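Local structure of secreted effector protein SopD (Salmonella typhimurium, 5CPC) at residues A[196-201]-A[302-307]; A[190-195]-A[233-238]; A[225-230]-A[310-315]; A[212-217]-A[286-291]. The protein contributes to replication in macrophages and, together with SopB, to membrane fission and macropinosome formation as Salmonella invades host cells. All coordinates share one frame; numbering follows the deposited sequence.

Interaction 1: A[196-201]-A[302-307]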
loop_
_atom_site.group_PDB
_atom_site.type_symbol
_atom_site.label_atom_id
_atom_site.label_comp_id
_atom_site.label_asym_id
_atom_site.label_seq_id
_atom_site.Cartn_x
_atom_site.Cartn_y
_atom_site.Cartn_z
ATOM N N PRO A 196 1.158 -10.475 -11.484
ATOM C CA PRO A 196 1.952 -10.365 -10.277
ATOM C C PRO A 196 2.993 -11.455 -10.195
ATOM O O PRO A 196 3.978 -11.330 -9.490
ATOM C CB PRO A 196 0.929 -10.635 -9.179
ATOM C CG PRO A 196 -0.301 -10.146 -9.733
ATOM C CD PRO A 196 -0.288 -10.382 -11.167
ATOM N N ASP A 197 2.737 -12.498 -10.963
ATOM C CA ASP A 197 3.438 -13.687 -10.936
ATOM C C ASP A 197 4.540 -13.707 -11.982
ATOM O O ASP A 197 5.336 -14.656 -12.029
ATOM C CB ASP A 197 2.441 -14.735 -11.367
ATOM C CG ASP A 197 2.634 -15.958 -10.646
ATOM O OD1 ASP A 197 3.344 -15.838 -9.614
ATOM O OD2 ASP A 197 2.092 -17.008 -11.066
ATOM N N HIS A 198 4.504 -12.719 -12.862
ATOM C CA HIS A 198 5.419 -12.610 -14.006
ATOM C C HIS A 198 6.851 -13.046 -13.686
ATOM O O HIS A 198 7.433 -12.607 -12.707
ATOM C CB HIS A 198 5.381 -11.191 -14.526
ATOM C CG HIS A 198 6.408 -10.877 -15.568
ATOM N ND1 HIS A 198 7.640 -10.349 -15.252
ATOM C CD2 HIS A 198 6.360 -10.948 -16.920
ATOM C CE1 HIS A 198 8.320 -10.138 -16.369
ATOM N NE2 HIS A 198 7.564 -10.478 -17.394
ATOM N N PRO A 199 7.396 -13.965 -14.489
ATOM C CA PRO A 199 8.762 -14.393 -14.220
ATOM C C PRO A 199 9.787 -13.364 -14.731
ATOM O O PRO A 199 9.628 -12.813 -15.845
ATOM C CB PRO A 199 8.892 -15.704 -15.019
ATOM C CG PRO A 199 7.842 -15.647 -16.063
ATOM C CD PRO A 199 6.708 -14.852 -15.447
ATOM N N LEU A 200 10.823 -13.144 -13.928
ATOM C CA LEU A 200 11.829 -12.114 -14.222
ATOM C C LEU A 200 12.476 -12.296 -15.587
ATOM O O LEU A 200 12.676 -13.410 -16.048
ATOM C CB LEU A 200 12.909 -12.049 -13.148
ATOM C CG LEU A 200 13.705 -13.326 -12.874
ATOM C CD1 LEU A 200 14.877 -13.421 -13.795
ATOM C CD2 LEU A 200 14.212 -13.311 -11.467
ATOM N N VAL A 201 12.759 -11.183 -16.242
ATOM C CA VAL A 201 13.547 -11.197 -17.442
ATOM C C VAL A 201 14.988 -10.864 -17.078
ATOM O O VAL A 201 15.231 -9.925 -16.311
ATOM C CB VAL A 201 13.032 -10.191 -18.469
ATOM C CG1 VAL A 201 13.959 -10.211 -19.726
ATOM C CG2 VAL A 201 11.558 -10.536 -18.820
ATOM N N SER A 302 8.749 -5.655 -20.131
ATOM C CA SER A 302 8.628 -5.634 -18.677
ATOM C C SER A 302 9.825 -4.820 -18.071
ATOM O O SER A 302 10.905 -4.738 -18.705
ATOM C CB SER A 302 8.736 -7.044 -18.203
ATOM O OG SER A 302 8.646 -7.049 -16.796
ATOM N N LEU A 303 9.666 -4.275 -16.868
ATOM C CA LEU A 303 10.845 -3.827 -16.117
ATOM C C LEU A 303 11.102 -4.734 -14.944
ATOM O O LEU A 303 11.919 -4.448 -14.085
ATOM C CB LEU A 303 10.809 -2.344 -15.722
ATOM C CG LEU A 303 10.616 -1.346 -16.865
ATOM C CD1 LEU A 303 10.366 0.056 -16.325
ATOM C CD2 LEU A 303 11.835 -1.352 -17.739
ATOM N N HIS A 304 10.488 -5.911 -14.969
ATOM C CA HIS A 304 10.708 -6.930 -13.949
ATOM C C HIS A 304 11.940 -7.683 -14.350
ATOM O O HIS A 304 11.896 -8.821 -14.836
ATOM C CB HIS A 304 9.474 -7.841 -13.786
ATOM C CG HIS A 304 9.651 -8.971 -12.819
ATOM N ND1 HIS A 304 10.509 -8.916 -11.737
ATOM C CD2 HIS A 304 9.049 -10.181 -12.753
ATOM C CE1 HIS A 304 10.468 -10.056 -11.076
ATOM N NE2 HIS A 304 9.576 -10.836 -11.664
ATOM N N ILE A 305 13.061 -7.022 -14.053
ATOM C CA ILE A 305 14.397 -7.395 -14.523
ATOM C C ILE A 305 15.131 -8.002 -13.354
ATOM O O ILE A 305 15.117 -7.443 -12.261
ATOM C CB ILE A 305 15.055 -6.111 -15.059
ATOM C CG1 ILE A 305 14.231 -5.645 -16.258
ATOM C CG2 ILE A 305 16.514 -6.276 -15.371
ATOM C CD1 ILE A 305 14.800 -4.423 -17.065
ATOM N N GLY A 306 15.777 -9.144 -13.573
ATOM C CA GLY A 306 16.567 -9.775 -12.539
ATOM C C GLY A 306 17.950 -10.072 -13.087
ATOM O O GLY A 306 18.215 -9.915 -14.306
ATOM N N LYS A 307 18.830 -10.533 -12.200
ATOM C CA LYS A 307 20.119 -11.037 -12.587
ATOM C C LYS A 307 20.305 -12.312 -11.790
ATOM O O LYS A 307 19.902 -12.389 -10.627
ATOM C CB LYS A 307 21.244 -10.020 -12.302
ATOM C CG LYS A 307 22.565 -10.239 -13.088
ATOM C CD LYS A 307 23.723 -9.294 -12.627
ATOM C CE LYS A 307 23.976 -9.357 -11.082
ATOM N NZ LYS A 307 23.374 -8.131 -10.327
#
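H304 is the residue most enclosed by this contact, with L200 CA over one face of its imidazole and H198 at its rim. L200 CA stands 3.8 Å from the centroid of the H304 ring, 18° off the ring normal, a CH-pi contact; L200 CB comes 3.8 Å from H304 CE1. The two histidine rings meet rim to rim, neither covering the other, with planes turned 53° apart. H198 has CG anti to its backbone N, which sets its ring beside H304, and the two side chains lie alongside, running opposite ways. H198 CE1 also comes 3.1 Å from S302 OG.

The backbone of H304 leads into a short parallel pairing of strands 201-202 and 305-306, bridged by V201 and I305. V201 N donates to H304 O (2.9 Å, 166°), and V201 O accepts from G306 N (2.9 Å), with I305 CA adding a CA-H...O contact to V201 O at 3.2 Å. Ahead of the strand the chain turns twice: S302 OG takes the N-H of H304 at 2.8 Å in an ST turn, and H304 is the centre of an inverse gamma turn closed by a weak bond from I305 N to L303 O. S302 OG is also hydrogen-bonded to E194, while H304 ND1 has a weak hydrogen bond with S311 OG. G306 is also backbone-bonded to W203, the residue after strand 201-202.

Interaction 2: A[190-195]-A[233-238]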
loop_
_atom_site.group_PDB
_atom_site.type_symbol
_atom_site.label_atom_id
_atom_site.label_comp_id
_atom_site.label_asym_id
_atom_site.label_seq_id
_atom_site.Cartn_x
_atom_site.Cartn_y
_atom_site.Cartn_z
ATOM N N MET A 190 -0.951 -0.483 -11.684
ATOM C CA MET A 190 0.364 0.023 -12.213
ATOM C C MET A 190 0.921 -0.683 -13.402
ATOM O O MET A 190 1.594 -0.054 -14.195
ATOM C CB MET A 190 1.391 -0.149 -11.170
ATOM C CG MET A 190 0.822 0.400 -9.991
ATOM S SD MET A 190 1.406 1.978 -9.638
ATOM C CE MET A 190 2.388 1.058 -8.438
ATOM N N ARG A 191 0.710 -2.006 -13.495
ATOM C CA ARG A 191 1.223 -2.795 -14.629
ATOM C C ARG A 191 0.096 -3.694 -15.075
ATOM O O ARG A 191 0.159 -4.905 -14.841
ATOM C CB ARG A 191 2.451 -3.634 -14.185
ATOM C CG ARG A 191 3.613 -2.785 -13.542
ATOM C CD ARG A 191 4.775 -3.679 -13.179
ATOM N NE ARG A 191 5.889 -2.882 -12.692
ATOM C CZ ARG A 191 6.949 -3.419 -12.110
ATOM N NH1 ARG A 191 7.040 -4.736 -11.942
ATOM N NH2 ARG A 191 7.930 -2.630 -11.714
ATOM N N PRO A 192 -0.980 -3.099 -15.667
ATOM C CA PRO A 192 -2.203 -3.932 -15.811
ATOM C C PRO A 192 -1.913 -5.175 -16.661
ATOM O O PRO A 192 -2.501 -6.234 -16.394
ATOM C CB PRO A 192 -3.237 -2.991 -16.500
ATOM C CG PRO A 192 -2.433 -1.772 -16.970
ATOM C CD PRO A 192 -1.238 -1.685 -15.996
ATOM N N ALA A 193 -0.979 -5.086 -17.615
ATOM C CA ALA A 193 -0.767 -6.237 -18.460
ATOM C C ALA A 193 0.259 -7.240 -17.919
ATOM O O ALA A 193 0.527 -8.254 -18.549
ATOM C CB ALA A 193 -0.506 -5.839 -19.962
ATOM N N GLU A 194 0.810 -6.972 -16.739
ATOM C CA GLU A 194 1.765 -7.920 -16.153
ATOM C C GLU A 194 1.126 -8.659 -14.953
ATOM O O GLU A 194 0.627 -8.047 -14.008
ATOM C CB GLU A 194 2.990 -7.159 -15.673
ATOM C CG GLU A 194 4.008 -7.918 -14.825
ATOM C CD GLU A 194 5.286 -7.072 -14.653
ATOM O OE1 GLU A 194 5.792 -6.524 -15.705
ATOM O OE2 GLU A 194 5.751 -6.924 -13.472
ATOM N N ALA A 195 1.151 -9.968 -14.986
ATOM C CA ALA A 195 0.633 -10.737 -13.870
ATOM C C ALA A 195 1.645 -10.628 -12.745
ATOM O O ALA A 195 2.882 -10.651 -13.018
ATOM C CB ALA A 195 0.481 -12.168 -14.312
ATOM N N GLY A 233 5.525 1.746 -12.815
ATOM C CA GLY A 233 4.476 1.108 -13.554
ATOM C C GLY A 233 4.462 1.451 -15.036
ATOM O O GLY A 233 5.143 2.367 -15.468
ATOM N N TYR A 234 3.680 0.694 -15.811
ATOM C CA TYR A 234 3.593 0.861 -17.236
ATOM C C TYR A 234 2.324 0.220 -17.795
ATOM O O TYR A 234 1.909 -0.845 -17.313
ATOM C CB TYR A 234 4.813 0.178 -17.960
ATOM C CG TYR A 234 5.463 -1.007 -17.241
ATOM C CD1 TYR A 234 4.997 -2.312 -17.443
ATOM C CD2 TYR A 234 6.575 -0.833 -16.423
ATOM C CE1 TYR A 234 5.614 -3.387 -16.820
ATOM C CE2 TYR A 234 7.215 -1.905 -15.803
ATOM C CZ TYR A 234 6.734 -3.170 -16.022
ATOM O OH TYR A 234 7.321 -4.264 -15.444
ATOM N N GLN A 235 1.764 0.850 -18.824
ATOM C CA GLN A 235 0.677 0.290 -19.629
ATOM C C GLN A 235 0.805 0.804 -21.040
ATOM O O GLN A 235 1.262 1.905 -21.257
ATOM C CB GLN A 235 -0.738 0.630 -19.090
ATOM C CG GLN A 235 -0.932 2.005 -18.445
ATOM C CD GLN A 235 -2.431 2.488 -18.447
ATOM O OE1 GLN A 235 -3.379 1.686 -18.618
ATOM N NE2 GLN A 235 -2.623 3.814 -18.313
ATOM N N GLU A 236 0.368 -0.015 -21.989
ATOM C CA GLU A 236 0.376 0.300 -23.357
ATOM C C GLU A 236 -1.049 0.797 -23.635
ATOM O O GLU A 236 -2.043 0.207 -23.177
ATOM C CB GLU A 236 0.776 -0.947 -24.169
ATOM C CG GLU A 236 2.076 -1.653 -23.640
ATOM C CD GLU A 236 2.579 -2.826 -24.534
ATOM O OE1 GLU A 236 3.596 -3.492 -24.196
ATOM O OE2 GLU A 236 1.949 -3.098 -25.573
ATOM N N VAL A 237 -1.133 1.936 -24.314
ATOM C CA VAL A 237 -2.398 2.631 -24.549
ATOM C C VAL A 237 -2.282 3.262 -25.927
ATOM O O VAL A 237 -1.347 4.023 -26.198
ATOM C CB VAL A 237 -2.736 3.639 -23.381
ATOM C CG1 VAL A 237 -1.469 4.375 -22.884
ATOM C CG2 VAL A 237 -3.883 4.599 -23.738
ATOM N N GLN A 238 -3.174 2.855 -26.824
ATOM C CA GLN A 238 -3.131 3.248 -28.245
ATOM C C GLN A 238 -1.715 3.299 -28.818
ATOM O O GLN A 238 -1.298 4.324 -29.354
ATOM C CB GLN A 238 -3.898 4.568 -28.505
ATOM C CG GLN A 238 -5.424 4.403 -28.796
ATOM C CD GLN A 238 -6.335 4.812 -27.605
ATOM O OE1 GLN A 238 -5.884 5.473 -26.665
ATOM N NE2 GLN A 238 -7.632 4.455 -27.678
#
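The R191 guanidinium and the Y234 phenol ring lie almost parallel, their planes 11° apart. Y234 OH sits 3.2 Å above one face of the guanidinium, toward its rim, and G233 CA lies at the guanidinium's edge, near its plane. R191 CG rests over one face of the tyrosine ring, 4.0 Å from the ring centroid, in a CH-pi contact. At the ring's edge, in its plane, comes E194 OE1, which accepts the phenol hydrogen at 2.7 Å from Y234 OH on its syn side. The other carboxylate oxygen, E194 OE2, forms a salt bridge with R191 NH1 (3.0 Å), so one carboxylate fixes both flat groups.

R191 is where the chain leaves helix 180-190, entering a type I beta turn, R191 to E194, that folds the glutamate back beside the arginine. The extended R191 chain (chi3 175°) carries NE along the tyrosine to donate to I232 O rather than to the phenol. The Y234 ring meets Y296 edge-to-face.

Along the backbone, Y234 N donates to M190 O at 2.7 Å, pinning the helix end to strand 232-237. R191 CA makes a straight CA-H...O contact with Y234 O, and next to it P192 CG packs at 3.6 Å on Q235 CB, the two side chains crossing at about a right angle.

Interaction 3: A[225-230]-A[310-315]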
loop_
_atom_site.group_PDB
_atom_site.type_symbol
_atom_site.label_atom_id
_atom_site.label_comp_id
_atom_site.label_asym_id
_atom_site.label_seq_id
_atom_site.Cartn_x
_atom_site.Cartn_y
_atom_site.Cartn_z
ATOM N N PRO A 225 20.644 -2.698 -11.079
ATOM C CA PRO A 225 19.613 -3.202 -12.051
ATOM C C PRO A 225 18.513 -4.107 -11.435
ATOM O O PRO A 225 17.380 -4.102 -11.913
ATOM C CB PRO A 225 20.408 -3.945 -13.105
ATOM C CG PRO A 225 21.953 -3.808 -12.681
ATOM C CD PRO A 225 22.000 -3.258 -11.288
ATOM N N THR A 226 18.828 -4.845 -10.379
ATOM C CA THR A 226 17.810 -5.670 -9.801
ATOM C C THR A 226 16.799 -4.910 -8.955
ATOM O O THR A 226 15.814 -5.521 -8.531
ATOM C CB THR A 226 18.385 -6.875 -8.995
ATOM O OG1 THR A 226 19.151 -6.383 -7.904
ATOM C CG2 THR A 226 19.291 -7.795 -9.885
ATOM N N THR A 227 17.006 -3.619 -8.670
ATOM C CA THR A 227 16.053 -2.923 -7.787
ATOM C C THR A 227 15.590 -1.622 -8.352
ATOM O O THR A 227 14.653 -1.035 -7.800
ATOM C CB THR A 227 16.639 -2.539 -6.388
ATOM O OG1 THR A 227 17.816 -1.745 -6.588
ATOM C CG2 THR A 227 17.011 -3.738 -5.549
ATOM N N GLN A 228 16.235 -1.146 -9.418
ATOM C CA GLN A 228 15.971 0.220 -9.931
ATOM C C GLN A 228 14.519 0.449 -10.315
ATOM O O GLN A 228 14.062 1.582 -10.362
ATOM C CB GLN A 228 16.792 0.472 -11.231
ATOM C CG GLN A 228 17.130 1.927 -11.497
ATOM C CD GLN A 228 18.081 2.449 -10.408
ATOM O OE1 GLN A 228 18.813 1.673 -9.813
ATOM N NE2 GLN A 228 18.069 3.763 -10.160
ATOM N N PHE A 229 13.802 -0.612 -10.675
ATOM C CA PHE A 229 12.491 -0.458 -11.284
ATOM C C PHE A 229 11.293 -0.840 -10.389
ATOM O O PHE A 229 10.146 -0.805 -10.868
ATOM C CB PHE A 229 12.509 -1.244 -12.596
ATOM C CG PHE A 229 13.713 -0.900 -13.439
ATOM C CD1 PHE A 229 13.883 0.412 -13.912
ATOM C CD2 PHE A 229 14.738 -1.794 -13.583
ATOM C CE1 PHE A 229 15.010 0.774 -14.567
ATOM C CE2 PHE A 229 15.857 -1.469 -14.279
ATOM C CZ PHE A 229 16.015 -0.172 -14.797
ATOM N N CYS A 230 11.551 -1.191 -9.118
ATOM C CA CYS A 230 10.472 -1.635 -8.175
ATOM C C CYS A 230 9.353 -0.632 -7.995
ATOM O O CYS A 230 8.250 -1.012 -7.705
ATOM C CB CYS A 230 11.014 -2.108 -6.816
ATOM S SG CYS A 230 11.846 -0.751 -5.852
ATOM N N CYS A 310 17.585 -13.384 -9.366
ATOM C CA CYS A 310 17.253 -12.665 -8.080
ATOM C C CYS A 310 16.548 -11.296 -8.003
ATOM O O CYS A 310 16.929 -10.434 -7.153
ATOM C CB CYS A 310 18.496 -12.598 -7.189
ATOM S SG CYS A 310 19.036 -14.234 -6.697
ATOM N N SER A 311 15.474 -11.091 -8.751
ATOM C CA SER A 311 14.837 -9.763 -8.782
ATOM C C SER A 311 14.126 -9.245 -7.523
ATOM O O SER A 311 13.439 -9.987 -6.835
ATOM C CB SER A 311 13.858 -9.700 -9.945
ATOM O OG SER A 311 13.375 -8.387 -10.133
ATOM N N ARG A 312 14.284 -7.944 -7.277
ATOM C CA ARG A 312 13.388 -7.165 -6.438
ATOM C C ARG A 312 12.796 -6.030 -7.240
ATOM O O ARG A 312 12.606 -4.935 -6.704
ATOM C CB ARG A 312 14.137 -6.571 -5.262
ATOM C CG ARG A 312 14.730 -7.615 -4.355
ATOM C CD ARG A 312 15.937 -7.077 -3.629
ATOM N NE ARG A 312 17.081 -7.151 -4.504
ATOM C CZ ARG A 312 18.309 -6.741 -4.182
ATOM N NH1 ARG A 312 18.549 -6.190 -2.996
ATOM N NH2 ARG A 312 19.293 -6.852 -5.062
ATOM N N ASN A 313 12.569 -6.273 -8.539
ATOM C CA ASN A 313 11.852 -5.305 -9.357
ATOM C C ASN A 313 10.329 -5.605 -9.439
ATOM O O ASN A 313 9.625 -5.073 -10.297
ATOM C CB ASN A 313 12.489 -5.172 -10.739
ATOM C CG ASN A 313 13.770 -4.302 -10.723
ATOM O OD1 ASN A 313 13.793 -3.215 -10.152
ATOM N ND2 ASN A 313 14.841 -4.803 -11.349
ATOM N N ILE A 314 9.824 -6.439 -8.524
ATOM C CA ILE A 314 8.360 -6.638 -8.367
ATOM C C ILE A 314 7.795 -5.410 -7.717
ATOM O O ILE A 314 8.548 -4.748 -7.064
ATOM C CB ILE A 314 8.007 -7.845 -7.470
ATOM C CG1 ILE A 314 8.424 -7.608 -5.999
ATOM C CG2 ILE A 314 8.553 -9.144 -8.074
ATOM C CD1 ILE A 314 9.784 -8.114 -5.607
ATOM N N LEU A 315 6.496 -5.104 -7.874
ATOM C CA LEU A 315 5.898 -3.950 -7.148
ATOM C C LEU A 315 5.757 -4.242 -5.654
ATOM O O LEU A 315 5.983 -3.367 -4.784
ATOM C CB LEU A 315 4.549 -3.519 -7.743
ATOM C CG LEU A 315 4.592 -3.084 -9.193
ATOM C CD1 LEU A 315 3.267 -3.272 -9.845
ATOM C CD2 LEU A 315 5.011 -1.630 -9.282
HETATM O O HOH W 1 7.405 -1.172 -4.989
#
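P225 O receives N313 ND2 at 2.7 Å, on a lone pair and in the plane of the asparagine amide. T226 follows with two acceptors for R312: its O takes the backbone N of R312 at 3.1 Å, and its OG1 takes R312 NH2 at 2.9 Å from well outside the guanidinium plane. T226 OG1 also bonds to E224. T227 then lays CG2 over the centre of one guanidinium face, 3.5 Å from R312 CZ, the two side chains running side by side; R312 NE, buried here, has no hydrogen-bond partner in the model.

From T227 to C230 the chain makes a type I beta turn, and N313 plugs into it: F229 N donates to N313 OD1 at 2.7 Å, approaching from above the carbonyl plane, 37° out of it. With ND2 held by P225 O, both ends of the amide are fixed. N313 itself is positioned by an ST turn, its N donating to S311 OG. F229 brings its ring edge toward N313 ND2, while its ring reaches L292 and L295 of helix 285-298. C230 CB packs 3.2 Å from R312 O, and a water bridges C230 O (2.8 Å) and L315 O, to which H255 NE2 is also hydrogen-bonded.

Interaction 4: A[212-217]-A[286-291]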
loop_
_atom_site.group_PDB
_atom_site.type_symbol
_atom_site.label_atom_id
_atom_site.label_comp_id
_atom_site.label_asym_id
_atom_site.label_seq_id
_atom_site.Cartn_x
_atom_site.Cartn_y
_atom_site.Cartn_z
ATOM N N LYS A 212 22.489 5.706 -16.921
ATOM C CA LYS A 212 22.434 5.192 -15.591
ATOM C C LYS A 212 22.415 6.307 -14.573
ATOM O O LYS A 212 21.687 6.204 -13.562
ATOM C CB LYS A 212 23.595 4.257 -15.338
ATOM C CG LYS A 212 23.604 3.008 -16.157
ATOM C CD LYS A 212 24.861 2.157 -15.807
ATOM C CE LYS A 212 24.978 1.006 -16.818
ATOM N NZ LYS A 212 26.186 0.208 -16.599
ATOM N N SER A 213 23.206 7.360 -14.800
ATOM C CA SER A 213 23.072 8.568 -13.976
ATOM C C SER A 213 21.670 9.193 -13.987
ATOM O O SER A 213 21.172 9.547 -12.956
ATOM C CB SER A 213 24.052 9.661 -14.421
ATOM O OG SER A 213 25.363 9.346 -13.998
ATOM N N MET A 214 21.103 9.391 -15.169
ATOM C CA MET A 214 19.733 9.918 -15.289
ATOM C C MET A 214 18.736 9.057 -14.476
ATOM O O MET A 214 17.821 9.623 -13.867
ATOM C CB MET A 214 19.316 9.967 -16.772
ATOM C CG MET A 214 17.985 10.700 -17.055
ATOM S SD MET A 214 17.780 12.289 -16.220
ATOM C CE MET A 214 18.681 13.355 -17.367
ATOM N N LEU A 215 18.932 7.729 -14.437
ATOM C CA LEU A 215 18.061 6.830 -13.648
ATOM C C LEU A 215 18.253 6.839 -12.105
ATOM O O LEU A 215 17.439 6.283 -11.364
ATOM C CB LEU A 215 18.179 5.368 -14.110
ATOM C CG LEU A 215 17.711 4.973 -15.496
ATOM C CD1 LEU A 215 17.710 3.418 -15.705
ATOM C CD2 LEU A 215 16.358 5.545 -15.824
ATOM N N ALA A 216 19.355 7.390 -11.638
ATOM C CA ALA A 216 19.750 7.260 -10.244
ATOM C C ALA A 216 18.620 7.718 -9.279
ATOM O O ALA A 216 18.324 7.074 -8.274
ATOM C CB ALA A 216 21.068 8.068 -10.011
ATOM N N CYS A 217 17.934 8.788 -9.671
ATOM C CA CYS A 217 16.935 9.385 -8.888
ATOM C C CYS A 217 15.663 8.560 -8.641
ATOM O O CYS A 217 14.970 8.821 -7.675
ATOM C CB CYS A 217 16.592 10.723 -9.512
ATOM S SG CYS A 217 15.506 10.638 -10.949
ATOM N N MET A 286 10.569 13.388 -19.047
ATOM C CA MET A 286 10.781 13.255 -20.483
ATOM C C MET A 286 12.169 12.696 -20.868
ATOM O O MET A 286 12.333 12.310 -22.056
ATOM C CB MET A 286 10.490 14.539 -21.239
ATOM C CG MET A 286 11.341 15.776 -20.812
ATOM S SD MET A 286 11.653 17.027 -22.126
ATOM C CE MET A 286 11.929 18.570 -21.184
ATOM N N PHE A 287 13.131 12.660 -19.925
ATOM C CA PHE A 287 14.474 12.043 -20.165
ATOM C C PHE A 287 14.415 10.628 -19.690
ATOM O O PHE A 287 14.801 9.686 -20.411
ATOM C CB PHE A 287 15.610 12.816 -19.439
ATOM C CG PHE A 287 15.765 14.244 -19.951
ATOM C CD1 PHE A 287 16.209 14.484 -21.239
ATOM C CD2 PHE A 287 15.395 15.334 -19.163
ATOM C CE1 PHE A 287 16.271 15.813 -21.744
ATOM C CE2 PHE A 287 15.446 16.679 -19.650
ATOM C CZ PHE A 287 15.879 16.917 -20.918
ATOM N N ILE A 288 13.870 10.460 -18.482
ATOM C CA ILE A 288 13.752 9.125 -17.860
ATOM C C ILE A 288 12.861 8.165 -18.665
ATOM O O ILE A 288 13.213 7.000 -18.910
ATOM C CB ILE A 288 13.337 9.260 -16.380
ATOM C CG1 ILE A 288 14.532 9.855 -15.645
ATOM C CG2 ILE A 288 13.036 7.906 -15.792
ATOM C CD1 ILE A 288 14.298 10.179 -14.212
ATOM N N ASP A 289 11.750 8.665 -19.176
ATOM C CA ASP A 289 10.840 7.743 -19.941
ATOM C C ASP A 289 11.480 7.223 -21.206
ATOM O O ASP A 289 11.347 6.034 -21.543
ATOM C CB ASP A 289 9.459 8.437 -20.190
ATOM C CG ASP A 289 8.618 8.521 -18.879
ATOM O OD1 ASP A 289 9.092 8.037 -17.827
ATOM O OD2 ASP A 289 7.485 9.059 -18.885
ATOM N N VAL A 290 12.249 8.067 -21.887
ATOM C CA VAL A 290 12.994 7.600 -23.078
ATOM C C VAL A 290 13.807 6.385 -22.699
ATOM O O VAL A 290 13.843 5.382 -23.409
ATOM C CB VAL A 290 13.952 8.753 -23.655
ATOM C CG1 VAL A 290 14.848 8.257 -24.753
ATOM C CG2 VAL A 290 13.143 9.863 -24.191
ATOM N N ILE A 291 14.485 6.456 -21.572
ATOM C CA ILE A 291 15.336 5.346 -21.158
ATOM C C ILE A 291 14.570 4.104 -20.654
ATOM O O ILE A 291 14.914 2.968 -20.942
ATOM C CB ILE A 291 16.290 5.842 -19.964
ATOM C CG1 ILE A 291 17.181 7.013 -20.418
ATOM C CG2 ILE A 291 17.143 4.673 -19.508
ATOM C CD1 ILE A 291 17.811 7.820 -19.280
#
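M214 reaches across to helix 285-298 and touches three of its residues. Its CB and CG both lie 3.6 Å from I291 CD1, CG also lies 3.8 Å from I288 CG1, and the terminal CE meets F287 CB at 3.7 Å. The chain starts with CG anti to the backbone N (chi1 -171°), then bends at chi2 and chi3, the latter bringing CE against F287 CB; beyond CB the F287 ring leads away from the contact. I288 CD1 in turn approaches C217 SG at 3.5 Å and M214 O at 3.6 Å. L215 fills in next to the methionine, with its CD2 3.9 Å from I291 CG2 and 4.1 Å from I288 CG2.

Around this apolar patch, L215 also packs on L207 and F223, and I288 on Y281 of helix 264-283. The backbone O of L215 accepts from Q228 NE2. Polar ties lie on the outer sides: K212 is salt-bridged to D205, and D289 to K285 with a further hydrogen bond to Y281. No hydrogen bond joins the two segments, so their mutual hold rests on van der Waals contact and on the burial of aliphatic and sulphur atoms, with no directional bond between 212-217 and 286-291.

Overall arrangement
Interactions 1, 2 and 3 form one continuous cluster, while interaction 4 adjoins it through interaction 3 alone. Interactions 1 and 3 lie closest, about 8 Å between centres, joined where I305 O meets N313 ND2 at 2.8 Å and S311 OG at 2.9 Å. Interaction 2 reaches interaction 1 through L303 N and Y234 OH (2.7 Å), and interaction 3 through R191 NH1 and N313 O (3.1 Å). Between interactions 3 and 4 the tie is Q228 NE2 to L215 O, 2.9 Å; interaction 4 stays about 6 Å, nearest atoms, from interaction 1 and about 7 Å from interaction 2. The chain after helix 285-298 thus knits together the segments around 190-201 and 225-238.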